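Local coordinates for protein formate-dependent phosphoribosylglycinamide formyltransferase (PDB 6KHR) that is a member of the ATP-grasp family, whose enzymes typically hold a nucleotide between two parts of the fold, at residues R250-P262 and T340-N352. Residues are numbered along the deposited sequence; the frame is centred on the assembly and turned at random.
Sequences RDADAGELESWQP and TLMISPGAARVIN
Arg349 reaches from strand 346-351 across to Glu256 and Glu258, a compact example of charge pairing laid over one face of a sheet. Its chain runs extended from CG to NE, bringing NH1 to Glu256 OE1 at 3.3 Å, a weak hydrogen bond within a salt bridge, made at the guanidinium edge with the carboxylate and guanidinium planes 79° apart. Glu258 meets the same group differently: CG lies over one guanidinium face, and OE1, 3.5 Å from Arg349 NH2 and well out of plane, attracts by charge alone. A water bridges the pair, accepting from Arg349 NE at 2.6 Å and donating to Glu258 OE2. Glu258 OE1 also pairs with Arg250 NH2, which lies 4.4 Å from Arg349 NH2, and with Arg403 of helix 399-413 at OE2 the three arginines probably favour its ionised form.

Where strand 256-261 ends and strand 346-351 begins, the Met342 methyl CE rests 3.5 Å from Gln261 OE1, whose amide is held by Ser320, Gln321 and the Ala245 carbonyl. Paired backbone hydrogen bonds position these side chains, linking Leu257 with Val350, Ser259 with Ala348 and Gln261 with Gly346. This regular ladder sets strand 346-351 between strands 256-261 and 390-395 in the antiparallel sheet of this ATP-grasp protein.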
loop_
_atom_site.group_PDB
_atom_site.type_symbol
_atom_site.label_atom_id
_atom_site.label_comp_id
_atom_site.label_asym_id
_atom_site.label_seq_id
_atom_site.Cartn_x
_atom_site.Cartn_y
_atom_site.Cartn_z
ATOM N N ARG A 250 7.330 3.278 -20.757
ATOM C CA ARG A 250 7.109 3.870 -22.072
ATOM C C ARG A 250 5.774 4.607 -22.097
ATOM O O ARG A 250 4.854 4.297 -21.332
ATOM C CB ARG A 250 7.138 2.807 -23.178
ATOM C CG ARG A 250 5.809 2.145 -23.455
ATOM C CD ARG A 250 5.928 1.298 -24.686
ATOM N NE ARG A 250 4.775 0.424 -24.804
ATOM C CZ ARG A 250 3.621 0.781 -25.347
ATOM N NH1 ARG A 250 3.464 2.005 -25.847
ATOM N NH2 ARG A 250 2.622 -0.092 -25.389
ATOM N N ASP A 251 5.669 5.533 -23.042
ATOM C CA ASP A 251 4.453 6.338 -23.286
ATOM C C ASP A 251 3.473 5.475 -24.065
ATOM O O ASP A 251 3.864 4.903 -25.034
ATOM C CB ASP A 251 4.800 7.658 -23.955
ATOM C CG ASP A 251 5.419 8.626 -22.974
ATOM O OD1 ASP A 251 5.090 8.543 -21.790
ATOM O OD2 ASP A 251 6.226 9.445 -23.401
ATOM N N ALA A 252 2.227 5.440 -23.626
ATOM C CA ALA A 252 1.240 4.558 -24.258
ATOM C C ALA A 252 0.206 5.360 -25.031
ATOM O O ALA A 252 0.160 6.573 -24.887
ATOM C CB ALA A 252 0.592 3.727 -23.201
ATOM N N ASP A 253 -0.594 4.632 -25.793
ATOM C CA ASP A 253 -1.662 5.143 -26.688
ATOM C C ASP A 253 -2.348 6.421 -26.183
ATOM O O ASP A 253 -2.068 7.484 -26.729
ATOM C CB ASP A 253 -2.659 4.033 -27.013
ATOM C CG ASP A 253 -2.467 3.495 -28.415
ATOM O OD1 ASP A 253 -1.792 4.188 -29.202
ATOM O OD2 ASP A 253 -2.995 2.402 -28.710
ATOM N N ALA A 254 -3.156 6.360 -25.129
ATOM C CA ALA A 254 -3.940 7.563 -24.764
ATOM C C ALA A 254 -3.198 8.582 -23.899
ATOM O O ALA A 254 -3.833 9.100 -23.001
ATOM C CB ALA A 254 -5.198 7.121 -24.086
ATOM N N GLY A 255 -1.924 8.879 -24.145
ATOM C CA GLY A 255 -1.192 9.829 -23.279
ATOM C C GLY A 255 -1.007 9.296 -21.868
ATOM O O GLY A 255 -0.947 10.080 -20.937
ATOM N N GLU A 256 -0.901 7.984 -21.728
ATOM C CA GLU A 256 -0.750 7.346 -20.413
ATOM C C GLU A 256 0.655 6.796 -20.330
ATOM O O GLU A 256 1.264 6.546 -21.342
ATOM C CB GLU A 256 -1.529 6.039 -20.360
ATOM C CG GLU A 256 -3.001 6.127 -20.687
ATOM C CD GLU A 256 -3.726 4.789 -20.632
ATOM O OE1 GLU A 256 -3.068 3.778 -20.492
ATOM O OE2 GLU A 256 -4.951 4.766 -20.741
ATOM N N LEU A 257 1.136 6.613 -19.127
ATOM C CA LEU A 257 2.426 5.968 -19.002
ATOM C C LEU A 257 2.214 4.494 -18.653
ATOM O O LEU A 257 1.338 4.156 -17.854
ATOM C CB LEU A 257 3.277 6.685 -17.957
ATOM C CG LEU A 257 4.559 5.971 -17.513
ATOM C CD1 LEU A 257 5.608 5.924 -18.610
ATOM C CD2 LEU A 257 5.121 6.612 -16.246
ATOM N N GLU A 258 2.969 3.623 -19.323
ATOM C CA GLU A 258 2.984 2.191 -19.047
ATOM C C GLU A 258 4.316 1.813 -18.413
ATOM O O GLU A 258 5.367 2.273 -18.844
ATOM C CB GLU A 258 2.765 1.361 -20.317
ATOM C CG GLU A 258 2.735 -0.154 -20.059
ATOM C CD GLU A 258 2.704 -1.021 -21.335
ATOM O OE1 GLU A 258 2.870 -0.486 -22.453
ATOM O OE2 GLU A 258 2.518 -2.254 -21.219
ATOM N N SER A 259 4.270 0.992 -17.375
ATOM C CA SER A 259 5.482 0.458 -16.780
ATOM C C SER A 259 5.253 -1.011 -16.464
ATOM O O SER A 259 4.120 -1.509 -16.504
ATOM C CB SER A 259 5.893 1.231 -15.515
ATOM O OG SER A 259 5.007 0.976 -14.437
ATOM N N TRP A 260 6.340 -1.702 -16.130
ATOM C CA TRP A 260 6.305 -3.134 -15.874
ATOM C C TRP A 260 7.634 -3.525 -15.224
ATOM O O TRP A 260 8.651 -2.847 -15.408
ATOM C CB TRP A 260 6.034 -3.938 -17.178
ATOM C CG TRP A 260 7.075 -3.711 -18.277
ATOM C CD1 TRP A 260 8.259 -4.389 -18.439
ATOM C CD2 TRP A 260 7.036 -2.728 -19.335
ATOM N NE1 TRP A 260 8.947 -3.902 -19.530
ATOM C CE2 TRP A 260 8.232 -2.880 -20.095
ATOM C CE3 TRP A 260 6.124 -1.727 -19.711
ATOM C CZ2 TRP A 260 8.532 -2.075 -21.211
ATOM C CZ3 TRP A 260 6.426 -0.919 -20.841
ATOM C CH2 TRP A 260 7.614 -1.113 -21.571
ATOM N N GLN A 261 7.605 -4.629 -14.471
ATOM C CA GLN A 261 8.705 -5.070 -13.615
ATOM C C GLN A 261 8.596 -6.580 -13.467
ATOM O O GLN A 261 7.512 -7.072 -13.129
ATOM C CB GLN A 261 8.646 -4.415 -12.235
ATOM C CG GLN A 261 9.854 -4.664 -11.386
ATOM C CD GLN A 261 9.677 -4.187 -9.943
ATOM O OE1 GLN A 261 8.634 -4.416 -9.319
ATOM N NE2 GLN A 261 10.701 -3.522 -9.409
ATOM N N PRO A 262 9.672 -7.336 -13.701
ATOM C CA PRO A 262 10.988 -6.861 -14.117
ATOM C C PRO A 262 11.164 -6.758 -15.631
ATOM O O PRO A 262 10.579 -7.537 -16.364
ATOM C CB PRO A 262 11.924 -7.933 -13.553
ATOM C CG PRO A 262 11.114 -9.209 -13.588
ATOM C CD PRO A 262 9.647 -8.802 -13.555
ATOM N N THR A 340 14.495 -5.702 -1.324
ATOM C CA THR A 340 13.918 -5.395 -2.621
ATOM C C THR A 340 13.290 -6.631 -3.261
ATOM O O THR A 340 13.176 -6.710 -4.482
ATOM C CB THR A 340 14.957 -4.759 -3.551
ATOM O OG1 THR A 340 16.117 -5.604 -3.670
ATOM C CG2 THR A 340 15.365 -3.388 -3.034
ATOM N N LEU A 341 12.808 -7.565 -2.443
ATOM C CA LEU A 341 12.139 -8.761 -2.948
ATOM C C LEU A 341 10.914 -8.418 -3.791
ATOM O O LEU A 341 10.130 -7.533 -3.447
ATOM C CB LEU A 341 11.712 -9.656 -1.786
ATOM C CG LEU A 341 12.794 -9.976 -0.746
ATOM C CD1 LEU A 341 12.185 -10.637 0.493
ATOM C CD2 LEU A 341 13.882 -10.849 -1.347
ATOM N N MET A 342 10.732 -9.169 -4.873
ATOM C CA MET A 342 9.566 -9.068 -5.745
ATOM C C MET A 342 8.499 -10.101 -5.392
ATOM O O MET A 342 8.803 -11.278 -5.158
ATOM C CB MET A 342 9.969 -9.252 -7.211
ATOM C CG MET A 342 10.762 -8.094 -7.738
ATOM S SD MET A 342 10.680 -7.925 -9.512
ATOM C CE MET A 342 8.914 -7.846 -9.834
ATOM N N ILE A 343 7.243 -9.657 -5.376
ATOM C CA ILE A 343 6.125 -10.586 -5.223
ATOM C C ILE A 343 5.947 -11.413 -6.496
ATOM O O ILE A 343 5.855 -12.643 -6.457
ATOM C CB ILE A 343 4.835 -9.812 -4.891
ATOM C CG1 ILE A 343 4.905 -9.158 -3.510
ATOM C CG2 ILE A 343 3.615 -10.736 -4.968
ATOM C CD1 ILE A 343 3.698 -8.221 -3.269
ATOM N N SER A 344 5.911 -10.746 -7.642
ATOM C CA SER A 344 5.477 -11.336 -8.899
ATOM C C SER A 344 5.649 -10.285 -9.998
ATOM O O SER A 344 5.677 -9.087 -9.703
ATOM C CB SER A 344 4.016 -11.800 -8.815
ATOM O OG SER A 344 3.288 -11.461 -9.978
ATOM N N PRO A 345 5.789 -10.704 -11.258
ATOM C CA PRO A 345 5.782 -9.717 -12.351
ATOM C C PRO A 345 4.519 -8.862 -12.304
ATOM O O PRO A 345 3.465 -9.295 -11.819
ATOM C CB PRO A 345 5.838 -10.580 -13.621
ATOM C CG PRO A 345 6.461 -11.927 -13.166
ATOM C CD PRO A 345 5.969 -12.097 -11.726
ATOM N N GLY A 346 4.619 -7.623 -12.803
ATOM C CA GLY A 346 3.475 -6.735 -12.789
ATOM C C GLY A 346 3.586 -5.670 -13.855
ATOM O O GLY A 346 4.624 -5.511 -14.488
ATOM N N ALA A 347 2.492 -4.939 -14.052
ATOM C CA ALA A 347 2.514 -3.779 -14.936
ATOM C C ALA A 347 1.573 -2.723 -14.398
ATOM O O ALA A 347 0.669 -3.004 -13.610
ATOM C CB ALA A 347 2.114 -4.120 -16.379
ATOM N N ALA A 348 1.786 -1.497 -14.843
ATOM C CA ALA A 348 0.941 -0.409 -14.397
ATOM C C ALA A 348 0.696 0.548 -15.547
ATOM O O ALA A 348 1.464 0.631 -16.507
ATOM C CB ALA A 348 1.560 0.338 -13.207
ATOM N N ARG A 349 -0.385 1.292 -15.423
ATOM C CA ARG A 349 -0.716 2.311 -16.396
ATOM C C ARG A 349 -1.180 3.521 -15.615
ATOM O O ARG A 349 -2.178 3.442 -14.890
ATOM C CB ARG A 349 -1.788 1.817 -17.367
ATOM C CG ARG A 349 -1.173 1.178 -18.585
ATOM C CD ARG A 349 -2.172 0.503 -19.472
ATOM N NE ARG A 349 -1.476 -0.313 -20.458
ATOM C CZ ARG A 349 -1.317 0.030 -21.730
ATOM N NH1 ARG A 349 -1.840 1.164 -22.168
ATOM N NH2 ARG A 349 -0.664 -0.774 -22.559
ATOM N N VAL A 350 -0.432 4.614 -15.712
ATOM C CA VAL A 350 -0.813 5.856 -15.061
ATOM C C VAL A 350 -1.590 6.684 -16.069
ATOM O O VAL A 350 -1.037 7.100 -17.091
ATOM C CB VAL A 350 0.405 6.619 -14.521
ATOM C CG1 VAL A 350 -0.046 7.920 -13.862
ATOM C CG2 VAL A 350 1.177 5.762 -13.517
ATOM N N ILE A 351 -2.874 6.907 -15.779
ATOM C CA ILE A 351 -3.776 7.729 -16.573
ATOM C C ILE A 351 -3.717 9.166 -16.075
ATOM O O ILE A 351 -3.626 9.405 -14.868
ATOM C CB ILE A 351 -5.200 7.161 -16.477
ATOM C CG1 ILE A 351 -5.261 5.762 -17.110
ATOM C CG2 ILE A 351 -6.208 8.085 -17.117
ATOM C CD1 ILE A 351 -5.682 4.657 -16.147
ATOM N N ASN A 352 -3.766 10.131 -16.997
ATOM C CA ASN A 352 -3.764 11.556 -16.633
ATOM C C ASN A 352 -4.874 12.354 -17.314
ATOM O O ASN A 352 -4.668 13.508 -17.706
ATOM C CB ASN A 352 -2.417 12.195 -16.974
ATOM C CG ASN A 352 -1.263 11.481 -16.320
ATOM O OD1 ASN A 352 -0.915 11.759 -15.173
ATOM N ND2 ASN A 352 -0.652 10.553 -17.052
HETATM O O HOH W 1 -0.041 -2.295 -19.645
#